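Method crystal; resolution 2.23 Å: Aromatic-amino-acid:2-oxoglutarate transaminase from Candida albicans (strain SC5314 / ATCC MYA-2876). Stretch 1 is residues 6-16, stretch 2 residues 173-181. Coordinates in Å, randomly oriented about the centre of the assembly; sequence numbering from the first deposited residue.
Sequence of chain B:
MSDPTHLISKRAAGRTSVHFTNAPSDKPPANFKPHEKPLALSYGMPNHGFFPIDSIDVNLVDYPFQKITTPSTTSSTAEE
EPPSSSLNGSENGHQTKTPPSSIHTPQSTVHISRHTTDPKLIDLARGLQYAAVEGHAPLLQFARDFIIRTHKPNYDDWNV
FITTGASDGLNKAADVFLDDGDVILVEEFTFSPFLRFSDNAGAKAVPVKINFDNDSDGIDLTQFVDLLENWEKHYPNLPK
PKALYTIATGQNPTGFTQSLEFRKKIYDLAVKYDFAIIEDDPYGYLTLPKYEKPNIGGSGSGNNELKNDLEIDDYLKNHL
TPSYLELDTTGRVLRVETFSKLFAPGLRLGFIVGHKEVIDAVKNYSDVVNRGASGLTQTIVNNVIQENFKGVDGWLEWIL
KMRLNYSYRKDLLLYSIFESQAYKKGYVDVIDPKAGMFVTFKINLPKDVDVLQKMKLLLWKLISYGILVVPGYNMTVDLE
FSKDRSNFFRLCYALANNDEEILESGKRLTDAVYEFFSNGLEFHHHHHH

Stretch 1 (6-16) HLISKRAAGRT
Stretch 2, residues 173-181: AADVFLDDG

The short helix 10-14 meets the end of helix 173-177 almost at a right angle (92°, axes 8.1 Å apart), burying 542 Å² in all. Ser9 (phi/psi -54/142) lies beside Phe177, CA to CA 5.0 Å, and Ala12 beside Val176, 5.3 Å between CA atoms.

Ser9 fits the seam because it is small and polar: Ser9 CB packs against the backbone, 4.0 Å from Phe177 C and 3.9 Å from Leu178 C. Ser9 N donates to Val176 O (2.9 Å), and the p rotamer lets Ser9 OG donate to Asp175 O (2.8 Å) while accepting from Ala12 N (3.1 Å), capping the first helix. Asp179, chi1 m, brings its carboxylate to the same helix start: Lys10 N reaches Asp179 OD2 at 2.8 Å and Arg11 N reaches Asp179 OD1 at 3.1 Å.

Ala12 points toward the second helix, its methyl CB lodged against Asp175 OD2 (3.6 Å), Val176 CA (3.9 Å) and Val176 CG2 (4.2 Å); so short a side chain suits this close approach. Leu7 CB lies 4.1 Å from CD1 of Phe177 (chi1 m), whose ring edge faces Leu7 O.

Buried Asp175, chi1 t, has its charge met by two arginines. Arg15, extended after chi1 m, sends Arg15 NH1 to Asp175 OD2 and Arg15 NH2 to Asp175 OD1, both 2.8 Å. Arg11 (t, t, p) bridges Arg11 NE to Asp175 OD1 at 3.0 Å, and Arg11 NH2 makes a very short 2.4 Å hydrogen bond to Leu178 O.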

# COMPACT_ATOMS: atom_id res chain seq x y z
N HIS B 6 1.14 -3.09 -27.47
CA HIS B 6 1.24 -4.54 -27.78
C HIS B 6 1.84 -5.31 -26.58
O HIS B 6 1.64 -6.56 -26.52
CB HIS B 6 2.01 -4.76 -29.09
CG HIS B 6 3.46 -4.41 -29.01
ND1 HIS B 6 3.92 -3.10 -28.91
CD2 HIS B 6 4.56 -5.20 -29.01
CE1 HIS B 6 5.23 -3.09 -28.86
NE2 HIS B 6 5.66 -4.37 -28.93
N LEU B 7 2.58 -4.64 -25.69
CA LEU B 7 3.32 -5.33 -24.59
C LEU B 7 2.46 -5.37 -23.32
O LEU B 7 2.73 -6.18 -22.42
CB LEU B 7 4.66 -4.63 -24.32
CG LEU B 7 5.72 -4.68 -25.43
CD1 LEU B 7 6.80 -3.63 -25.19
CD2 LEU B 7 6.35 -6.05 -25.52
N ILE B 8 1.46 -4.52 -23.21
CA ILE B 8 0.57 -4.52 -22.00
C ILE B 8 -0.19 -5.85 -21.92
O ILE B 8 -0.70 -6.33 -22.94
CB ILE B 8 -0.32 -3.28 -22.00
CG1 ILE B 8 0.56 -2.03 -21.88
CG2 ILE B 8 -1.35 -3.34 -20.88
CD1 ILE B 8 -0.20 -0.73 -21.99
N SER B 9 -0.12 -6.51 -20.77
CA SER B 9 -0.86 -7.77 -20.46
C SER B 9 -2.36 -7.55 -20.73
O SER B 9 -2.88 -6.44 -20.44
CB SER B 9 -0.62 -8.23 -19.04
OG SER B 9 -1.12 -7.29 -18.10
N LYS B 10 -3.00 -8.57 -21.28
CA LYS B 10 -4.47 -8.68 -21.46
C LYS B 10 -5.15 -8.42 -20.11
O LYS B 10 -6.11 -7.67 -20.12
CB LYS B 10 -4.85 -10.06 -21.99
CG LYS B 10 -4.04 -10.54 -23.19
CD LYS B 10 -4.82 -11.32 -24.22
CE LYS B 10 -5.91 -10.49 -24.87
NZ LYS B 10 -5.74 -10.44 -26.35
N ARG B 11 -4.60 -9.00 -19.03
CA ARG B 11 -5.14 -8.85 -17.65
C ARG B 11 -5.16 -7.36 -17.26
O ARG B 11 -6.23 -6.88 -16.92
CB ARG B 11 -4.34 -9.69 -16.66
CG ARG B 11 -4.90 -9.71 -15.25
CD ARG B 11 -4.01 -10.39 -14.23
NE ARG B 11 -2.65 -9.91 -14.35
CZ ARG B 11 -1.61 -10.63 -14.74
NH1 ARG B 11 -1.75 -11.90 -15.05
NH2 ARG B 11 -0.42 -10.07 -14.83
N ALA B 12 -4.03 -6.68 -17.34
CA ALA B 12 -3.98 -5.25 -16.96
C ALA B 12 -4.77 -4.37 -17.95
O ALA B 12 -5.32 -3.37 -17.52
CB ALA B 12 -2.55 -4.78 -16.81
N ALA B 13 -4.81 -4.69 -19.24
CA ALA B 13 -5.56 -3.89 -20.23
C ALA B 13 -7.07 -4.11 -20.05
O ALA B 13 -7.82 -3.21 -20.45
CB ALA B 13 -5.18 -4.22 -21.66
N GLY B 14 -7.48 -5.28 -19.56
CA GLY B 14 -8.90 -5.62 -19.36
C GLY B 14 -9.54 -4.91 -18.17
O GLY B 14 -10.77 -4.77 -18.15
N ARG B 15 -8.75 -4.49 -17.18
CA ARG B 15 -9.28 -3.74 -16.01
C ARG B 15 -9.94 -2.43 -16.47
O ARG B 15 -9.34 -1.72 -17.26
CB ARG B 15 -8.14 -3.54 -15.01
CG ARG B 15 -7.69 -4.84 -14.36
CD ARG B 15 -7.00 -4.59 -13.04
NE ARG B 15 -6.26 -5.78 -12.64
CZ ARG B 15 -4.99 -6.02 -12.93
NH1 ARG B 15 -4.29 -5.11 -13.60
NH2 ARG B 15 -4.43 -7.14 -12.51
N THR B 16 -11.15 -2.14 -15.99
CA THR B 16 -11.89 -0.88 -16.31
C THR B 16 -11.40 0.29 -15.44
O THR B 16 -10.61 0.04 -14.51
CB THR B 16 -13.41 -1.04 -16.11
OG1 THR B 16 -13.58 -1.32 -14.72
CG2 THR B 16 -14.04 -2.11 -16.98
N ALA B 173 4.83 -3.63 -12.30
CA ALA B 173 5.47 -3.87 -13.60
C ALA B 173 5.22 -5.31 -14.03
O ALA B 173 4.95 -5.53 -15.20
CB ALA B 173 6.95 -3.62 -13.50
N ALA B 174 5.41 -6.28 -13.14
CA ALA B 174 5.11 -7.70 -13.43
C ALA B 174 3.65 -7.79 -13.88
O ALA B 174 3.39 -8.39 -14.94
CB ALA B 174 5.37 -8.56 -12.22
N ASP B 175 2.73 -7.13 -13.18
CA ASP B 175 1.28 -7.18 -13.53
C ASP B 175 1.05 -6.59 -14.93
O ASP B 175 0.33 -7.22 -15.71
CB ASP B 175 0.42 -6.45 -12.52
CG ASP B 175 -1.04 -6.42 -12.93
OD1 ASP B 175 -1.69 -7.50 -12.81
OD2 ASP B 175 -1.47 -5.36 -13.41
N VAL B 176 1.63 -5.43 -15.24
CA VAL B 176 1.30 -4.66 -16.46
C VAL B 176 1.91 -5.33 -17.68
O VAL B 176 1.38 -5.09 -18.78
CB VAL B 176 1.71 -3.17 -16.36
CG1 VAL B 176 3.17 -2.93 -16.73
CG2 VAL B 176 0.82 -2.30 -17.24
N PHE B 177 2.99 -6.12 -17.54
CA PHE B 177 3.67 -6.76 -18.71
C PHE B 177 3.41 -8.28 -18.81
O PHE B 177 3.53 -8.78 -19.93
CB PHE B 177 5.17 -6.45 -18.76
CG PHE B 177 5.51 -5.02 -19.09
CD1 PHE B 177 5.02 -4.42 -20.22
CD2 PHE B 177 6.39 -4.30 -18.30
CE1 PHE B 177 5.32 -3.10 -20.51
CE2 PHE B 177 6.72 -2.99 -18.61
CZ PHE B 177 6.18 -2.38 -19.70
N LEU B 178 3.10 -9.00 -17.74
CA LEU B 178 3.09 -10.49 -17.80
C LEU B 178 1.67 -11.05 -17.66
O LEU B 178 1.05 -10.91 -16.60
CB LEU B 178 4.00 -11.03 -16.70
CG LEU B 178 5.45 -10.59 -16.76
CD1 LEU B 178 6.20 -11.11 -15.55
CD2 LEU B 178 6.11 -11.02 -18.04
N ASP B 179 1.18 -11.74 -18.67
CA ASP B 179 -0.05 -12.58 -18.57
C ASP B 179 0.35 -13.94 -18.03
O ASP B 179 1.56 -14.27 -18.05
CB ASP B 179 -0.74 -12.72 -19.93
CG ASP B 179 -1.63 -11.53 -20.22
OD1 ASP B 179 -2.42 -11.17 -19.31
OD2 ASP B 179 -1.51 -10.97 -21.33
N ASP B 180 -0.65 -14.69 -17.60
CA ASP B 180 -0.54 -16.12 -17.19
C ASP B 180 0.12 -16.90 -18.33
O ASP B 180 -0.37 -16.80 -19.46
CB ASP B 180 -1.92 -16.68 -16.85
CG ASP B 180 -1.86 -17.63 -15.68
OD1 ASP B 180 -1.59 -18.83 -15.94
OD2 ASP B 180 -2.05 -17.16 -14.51
N GLY B 181 1.21 -17.62 -18.06
CA GLY B 181 1.93 -18.40 -19.07
C GLY B 181 3.12 -17.67 -19.68
O GLY B 181 3.95 -18.32 -20.34